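Local structure of subtilisin-like protein (Prochloron didemni, 3ZXY) at residues 96-101 and 107-112; 128-133 and 156-161; 23-28 and 196-201. The protein probably acts as a serine-type endopeptidase of the subtilisin (S8) family, the piece described here being its protease domain. The protein carries 1 engineered substitution. All coordinates share one frame; numbering follows the deposited sequence.

Contact 1: residues 96-101 and 107-112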
# COMPACT_ATOMS: atom_id res chain seq x y z
N ARG A 96 10.50 8.72 -9.79
CA ARG A 96 11.72 8.94 -9.01
C ARG A 96 11.65 8.27 -7.64
O ARG A 96 12.62 7.68 -7.18
CB ARG A 96 11.97 10.44 -8.85
CG ARG A 96 13.29 10.76 -8.18
CD ARG A 96 13.52 12.26 -8.00
NE ARG A 96 13.43 13.02 -9.25
CZ ARG A 96 12.37 13.75 -9.64
NH1 ARG A 96 11.29 13.85 -8.87
NH2 ARG A 96 12.41 14.39 -10.80
N GLY A 97 10.50 8.37 -6.98
CA GLY A 97 10.31 7.75 -5.68
C GLY A 97 10.37 6.24 -5.77
O GLY A 97 10.91 5.57 -4.89
N ILE A 98 9.77 5.69 -6.82
CA ILE A 98 9.77 4.25 -7.03
C ILE A 98 11.21 3.75 -7.21
O ILE A 98 11.62 2.78 -6.58
CB ILE A 98 8.90 3.86 -8.24
CG1 ILE A 98 7.41 4.06 -7.91
CG2 ILE A 98 9.17 2.43 -8.67
CD1 ILE A 98 6.49 3.98 -9.12
N GLU A 99 11.98 4.42 -8.05
CA GLU A 99 13.39 4.02 -8.25
C GLU A 99 14.18 4.12 -6.93
O GLU A 99 15.01 3.26 -6.63
CB GLU A 99 14.00 4.81 -9.43
CG GLU A 99 13.20 4.51 -10.70
CD GLU A 99 13.77 4.97 -12.02
OE1 GLU A 99 14.90 5.51 -12.07
OE2 GLU A 99 13.05 4.76 -13.03
N ARG A 100 13.92 5.16 -6.13
CA ARG A 100 14.58 5.33 -4.83
C ARG A 100 14.30 4.11 -3.95
O ARG A 100 15.19 3.56 -3.31
CB ARG A 100 14.05 6.60 -4.13
CG ARG A 100 14.77 7.03 -2.86
CD ARG A 100 16.06 7.79 -3.17
NE ARG A 100 16.55 8.57 -2.02
CZ ARG A 100 17.44 8.16 -1.11
NH1 ARG A 100 18.01 6.96 -1.18
NH2 ARG A 100 17.78 8.98 -0.12
N ALA A 101 13.04 3.70 -3.93
CA ALA A 101 12.63 2.57 -3.11
C ALA A 101 13.23 1.26 -3.59
O ALA A 101 13.72 0.48 -2.78
CB ALA A 101 11.11 2.45 -3.07
N HIS A 107 10.87 -4.54 -0.76
CA HIS A 107 10.11 -5.69 -1.28
C HIS A 107 8.73 -5.27 -1.75
O HIS A 107 8.19 -5.85 -2.69
CB HIS A 107 9.93 -6.75 -0.20
CG HIS A 107 11.20 -7.39 0.22
ND1 HIS A 107 11.88 -7.00 1.32
CD2 HIS A 107 11.92 -8.44 -0.34
CE1 HIS A 107 12.99 -7.74 1.44
NE2 HIS A 107 13.02 -8.63 0.43
N ILE A 108 8.15 -4.30 -1.06
CA ILE A 108 6.81 -3.79 -1.31
C ILE A 108 6.90 -2.28 -1.34
O ILE A 108 7.63 -1.69 -0.53
CB ILE A 108 5.82 -4.22 -0.20
CG1 ILE A 108 5.60 -5.73 -0.22
CG2 ILE A 108 4.47 -3.49 -0.32
CD1 ILE A 108 5.13 -6.27 1.11
N ILE A 109 6.21 -1.68 -2.30
CA ILE A 109 6.11 -0.21 -2.43
C ILE A 109 4.63 0.14 -2.36
O ILE A 109 3.85 -0.25 -3.22
CB ILE A 109 6.74 0.27 -3.75
CG1 ILE A 109 8.24 -0.05 -3.77
CG2 ILE A 109 6.54 1.79 -3.94
CD1 ILE A 109 8.94 0.29 -5.08
N ASN A 110 4.25 0.83 -1.30
CA ASN A 110 2.87 1.30 -1.11
C ASN A 110 2.72 2.67 -1.74
O ASN A 110 3.42 3.61 -1.36
CB ASN A 110 2.55 1.38 0.39
CG ASN A 110 1.11 1.76 0.69
OD1 ASN A 110 0.29 0.89 0.96
ND2 ASN A 110 0.77 3.06 0.60
N ILE A 111 1.81 2.80 -2.70
CA ILE A 111 1.50 4.11 -3.30
C ILE A 111 0.00 4.37 -3.16
O ILE A 111 -0.81 3.93 -3.98
CB ILE A 111 1.92 4.18 -4.78
CG1 ILE A 111 3.41 3.86 -4.93
CG2 ILE A 111 1.60 5.55 -5.36
CD1 ILE A 111 3.92 3.96 -6.35
N SER A 112 -0.34 5.08 -2.10
CA SER A 112 -1.72 5.46 -1.83
C SER A 112 -2.04 6.73 -2.58
O SER A 112 -2.35 7.77 -1.99
CB SER A 112 -1.93 5.69 -0.34
OG SER A 112 -1.88 4.45 0.37
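The methyl end of I109 meets the CB of A101 and the flank of I98 where helix 91-103 packs on strand 108-111, an alpha/beta layer of the subtilisin-like fold in which the helix leads back into a strand of the central parallel sheet. Helix and strand segments run nearly antiparallel, 155° between their directions, their axes 9.7 Å apart at closest approach. I109 CD1 lies 3.7 Å from A101 CB and also comes up to the carbonyl oxygen and CG2 of I98. Further along, I111 CD1 rests against both CG1 and CD1 of I98, at 3.8 Å from the latter. The I98 side chain crosses those of I109 and I111 at about a right angle; CG2 meets I109, and CG1 and CD1 meet I111. In I111 the CG1 branch is anti to the carbonyl carbon (chi1 -56°), which carries CD1 out to the helix.

All four residues are buried. L15 of strand 11-16 touches I98 and I109, while L126 and A129 of helix 124-135 close on I98. On the other side of the strand, N110 is held at both ends of its amide: S218 OG bonds to OD1, and ND2 donates to S112 OG, 3.0 Å away and close to the amide plane.

Contact 2: residues 128-133 and 156-161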
# COMPACT_ATOMS: atom_id res chain seq x y z
N ASN A 128 8.35 2.92 -17.02
CA ASN A 128 9.69 2.36 -16.85
C ASN A 128 9.96 2.02 -15.40
O ASN A 128 10.60 1.01 -15.11
CB ASN A 128 10.75 3.35 -17.34
CG ASN A 128 10.81 3.44 -18.86
OD1 ASN A 128 10.13 2.71 -19.58
ND2 ASN A 128 11.65 4.35 -19.36
N ALA A 129 9.50 2.86 -14.48
CA ALA A 129 9.72 2.60 -13.06
C ALA A 129 8.94 1.38 -12.62
O ALA A 129 9.41 0.57 -11.82
CB ALA A 129 9.35 3.82 -12.22
N VAL A 130 7.73 1.21 -13.15
CA VAL A 130 6.92 0.05 -12.81
C VAL A 130 7.52 -1.21 -13.43
O VAL A 130 7.53 -2.28 -12.80
CB VAL A 130 5.45 0.27 -13.22
CG1 VAL A 130 4.62 -0.99 -13.01
CG2 VAL A 130 4.88 1.41 -12.42
N SER A 131 8.06 -1.09 -14.64
CA SER A 131 8.79 -2.20 -15.27
C SER A 131 10.00 -2.60 -14.43
O SER A 131 10.29 -3.80 -14.29
CB SER A 131 9.21 -1.81 -16.69
OG SER A 131 9.97 -2.85 -17.30
N LEU A 132 10.70 -1.62 -13.86
CA LEU A 132 11.84 -1.89 -12.98
C LEU A 132 11.41 -2.73 -11.77
O LEU A 132 12.11 -3.66 -11.37
CB LEU A 132 12.47 -0.57 -12.50
CG LEU A 132 13.65 -0.66 -11.52
CD1 LEU A 132 14.88 -1.19 -12.25
CD2 LEU A 132 13.95 0.69 -10.87
N CYS A 133 10.27 -2.39 -11.18
CA CYS A 133 9.73 -3.19 -10.08
C CYS A 133 9.48 -4.62 -10.54
O CYS A 133 9.82 -5.58 -9.84
CB CYS A 133 8.43 -2.60 -9.56
SG CYS A 133 8.66 -1.03 -8.72
N ALA A 156 -1.99 2.21 -10.33
CA ALA A 156 -2.80 1.03 -10.01
C ALA A 156 -3.09 0.12 -11.20
O ALA A 156 -3.16 -1.10 -11.02
CB ALA A 156 -4.10 1.46 -9.36
N ALA A 157 -3.30 0.68 -12.40
CA ALA A 157 -3.65 -0.08 -13.59
C ALA A 157 -2.47 -0.68 -14.37
O ALA A 157 -2.65 -1.35 -15.40
CB ALA A 157 -4.49 0.80 -14.54
N LEU A 158 -1.24 -0.44 -13.90
CA LEU A 158 -0.07 -0.78 -14.69
C LEU A 158 0.36 -2.23 -14.47
O LEU A 158 -0.06 -2.86 -13.52
CB LEU A 158 1.07 0.21 -14.41
CG LEU A 158 0.78 1.64 -14.87
CD1 LEU A 158 1.98 2.54 -14.55
CD2 LEU A 158 0.45 1.72 -16.34
N PRO A 159 1.20 -2.76 -15.37
CA PRO A 159 1.49 -4.21 -15.30
C PRO A 159 2.13 -4.69 -14.00
O PRO A 159 3.07 -4.09 -13.50
CB PRO A 159 2.41 -4.44 -16.49
CG PRO A 159 2.10 -3.32 -17.43
CD PRO A 159 1.76 -2.14 -16.59
N ALA A 160 1.60 -5.80 -13.48
CA ALA A 160 2.10 -6.47 -12.27
C ALA A 160 1.85 -5.72 -10.97
O ALA A 160 2.32 -6.14 -9.91
CB ALA A 160 3.57 -6.82 -12.41
N VAL A 161 1.09 -4.63 -11.03
CA VAL A 161 0.69 -3.89 -9.85
C VAL A 161 -0.49 -4.60 -9.19
O VAL A 161 -1.26 -5.30 -9.86
CB VAL A 161 0.34 -2.44 -10.22
CG1 VAL A 161 -0.15 -1.64 -9.02
CG2 VAL A 161 1.61 -1.79 -10.82
O HOH W 1 5.24 -3.80 -11.46
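Within 128-133, V130 is the residue that meets the loop 156-161, touching L158, P159 and V161, where the subtilisin-like alpha/beta fold turns back through a type II beta turn, L158 to V161, into the sheet strand 162-167. Along the helix segment, A129 packs instead on A95 and I98 of helix 91-103. At V130, which follows, the CB is directed at the loop and the two methyls divide the work. CG2, anti to the carbonyl carbon, meets L158 CD1 at 3.8 Å. CG1, anti to the backbone N (chi1 174°), comes up to the turn: it stands 3.5 Å from the carbonyl oxygen of P159 and 3.8 Å from V161 CG2, with L158 CB beside it as well. The side chains of L158 and V161 each cross that of V130 at about a right angle, and the valine thus sits among three residues of the turn. L140 of strand 139-143 touches both V130 and V161, joining helix and loop to the sheet. Helix and turn are also bridged by a water, which lies 3.1 Å from V130 O and 3.0 Å from P159 O and is within hydrogen-bonding reach of both carbonyls.

The next helix residue, S131, turns its hydroxyl to the helix itself, bonding to Q135. C133, one turn on from A129, again packs on helix 91-103 through I98 and V102. In the loop, Q186 NE2 bonds to the carbonyl oxygens of A156 and L158, and the turn itself is closed by V161 N, which bonds to L158 O at 3.3 Å.

Contact 3: residues 23-28 and 196-201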
# COMPACT_ATOMS: atom_id res chain seq x y z
N HIS A 23 5.54 10.66 16.21
CA HIS A 23 4.26 10.28 16.78
C HIS A 23 4.44 9.07 17.68
O HIS A 23 5.22 8.18 17.35
CB HIS A 23 3.24 9.97 15.68
CG HIS A 23 1.83 9.80 16.17
ND1 HIS A 23 1.40 8.67 16.77
CD2 HIS A 23 0.72 10.65 16.10
CE1 HIS A 23 0.10 8.80 17.10
NE2 HIS A 23 -0.31 10.02 16.69
N PRO A 24 3.74 9.03 18.84
CA PRO A 24 3.91 7.91 19.77
C PRO A 24 3.65 6.54 19.18
O PRO A 24 4.21 5.56 19.67
CB PRO A 24 2.88 8.20 20.86
CG PRO A 24 2.65 9.66 20.81
CD PRO A 24 2.83 10.06 19.38
N CYS A 25 2.81 6.45 18.15
CA CYS A 25 2.54 5.14 17.57
C CYS A 25 3.77 4.54 16.88
O CYS A 25 3.81 3.34 16.67
CB CYS A 25 1.35 5.14 16.61
SG CYS A 25 1.69 5.78 14.96
N PHE A 26 4.78 5.35 16.55
CA PHE A 26 5.97 4.83 15.88
C PHE A 26 7.13 4.51 16.82
O PHE A 26 8.20 4.12 16.35
CB PHE A 26 6.46 5.80 14.80
CG PHE A 26 5.47 6.04 13.71
CD1 PHE A 26 5.05 5.00 12.88
CD2 PHE A 26 4.96 7.32 13.47
CE1 PHE A 26 4.15 5.21 11.87
CE2 PHE A 26 4.06 7.53 12.45
CZ PHE A 26 3.66 6.48 11.64
N GLN A 27 6.93 4.65 18.12
CA GLN A 27 7.99 4.37 19.08
C GLN A 27 8.21 2.86 19.11
O GLN A 27 7.32 2.10 19.50
CB GLN A 27 7.63 4.91 20.47
CG GLN A 27 8.67 4.63 21.54
CD GLN A 27 10.03 5.27 21.26
OE1 GLN A 27 10.15 6.49 21.16
NE2 GLN A 27 11.07 4.44 21.17
N GLY A 28 9.37 2.43 18.66
CA GLY A 28 9.64 1.02 18.50
C GLY A 28 9.72 0.57 17.06
O GLY A 28 10.23 -0.51 16.79
N LEU A 196 -8.49 3.67 11.23
CA LEU A 196 -7.74 4.40 12.27
C LEU A 196 -6.30 4.65 11.82
O LEU A 196 -5.64 3.77 11.27
CB LEU A 196 -7.74 3.59 13.56
CG LEU A 196 -7.11 4.25 14.79
CD1 LEU A 196 -7.87 5.49 15.23
CD2 LEU A 196 -7.04 3.22 15.91
N GLY A 197 -5.82 5.87 12.03
CA GLY A 197 -4.43 6.18 11.76
C GLY A 197 -4.00 7.40 12.56
O GLY A 197 -4.81 8.07 13.19
N ALA A 198 -2.70 7.66 12.54
CA ALA A 198 -2.08 8.75 13.27
C ALA A 198 -2.20 10.11 12.58
O ALA A 198 -2.23 10.19 11.35
CB ALA A 198 -0.60 8.44 13.48
N LYS A 199 -2.26 11.16 13.40
CA LYS A 199 -2.24 12.56 12.93
C LYS A 199 -0.90 13.18 13.25
O LYS A 199 -0.41 13.02 14.36
CB LYS A 199 -3.30 13.37 13.66
CG LYS A 199 -4.72 13.02 13.28
CD LYS A 199 -5.70 14.09 13.72
CE LYS A 199 -5.78 14.25 15.23
NZ LYS A 199 -6.70 15.35 15.61
N PRO A 200 -0.31 13.92 12.30
CA PRO A 200 0.95 14.58 12.60
C PRO A 200 0.78 15.55 13.76
O PRO A 200 -0.20 16.29 13.83
CB PRO A 200 1.32 15.31 11.30
CG PRO A 200 0.08 15.33 10.49
CD PRO A 200 -0.74 14.17 10.91
N GLY A 201 1.73 15.52 14.68
CA GLY A 201 1.69 16.35 15.87
C GLY A 201 0.93 15.75 17.04
O GLY A 201 0.91 16.34 18.13
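H23 and A198 meet where the short 3-10 turn 24-26 of the loop after strand 11-16 lies against the end of strand 195-198, the backbones coming to 6.7 Å between H23 CA and G201 CA. In this subtilisin-like fold the strand belongs to a two-stranded antiparallel hairpin with 204-207, outside the central parallel sheet. The contact is a CH-pi packing: A198 CB stands 3.6 Å from the centroid of the imidazole of H23, only 8° off the ring normal and so over the middle of the face. P24 CD covers the opposite face nearer the rim, which leaves the ring sandwiched. A chi1 of -170°, with CG anti to the backbone N, places the ring against A198, and its CD2 edge comes up to K199 O at 3.1 Å, near the ring plane.

Two polar bonds fix the ring's rotation. ND1 accepts from C25 N at 3.0 Å, nearly straight at 169° and close to the ring plane, while NE2 bonds to the carbonyl oxygen of G203, in the linker between the hairpin strands. Replacing H23 by a leucine would probably leave C25 N and G203 O without these ring partners and lose the flat face against A198. T53 of helix 47-60 touches A198, and S57 OG of the same helix bonds to A198 N.

C25 completes the packing from the side of the 3-10 turn. C25 SG lies over one face of the F26 ring, 3.7 Å above the plane at its centre, and meets A198 CB at 3.8 Å.

In the fold
Contacts 1 and 2 are neighbours, their centres 11 Å apart, and share one apolar core: C133 SG lies 3.5 Å from I98 CG2 and 3.9 Å from I109 CD1, so helices 91-103 and 124-135 pack together over strand 108-111. Contact 3 stands apart, its centre 21 Å from that of contact 1 and 30 Å from that of contact 2. Contact 1 comes nearest the predicted charge relay residues, the side chain of I111 being about 7 Å from that of D16 and 8 Å from that of H51; the third, the engineered A211, bonds through its carbonyl oxygen to S112 OG. In contact 3, K199 is about 11 Å from H51 between side chains.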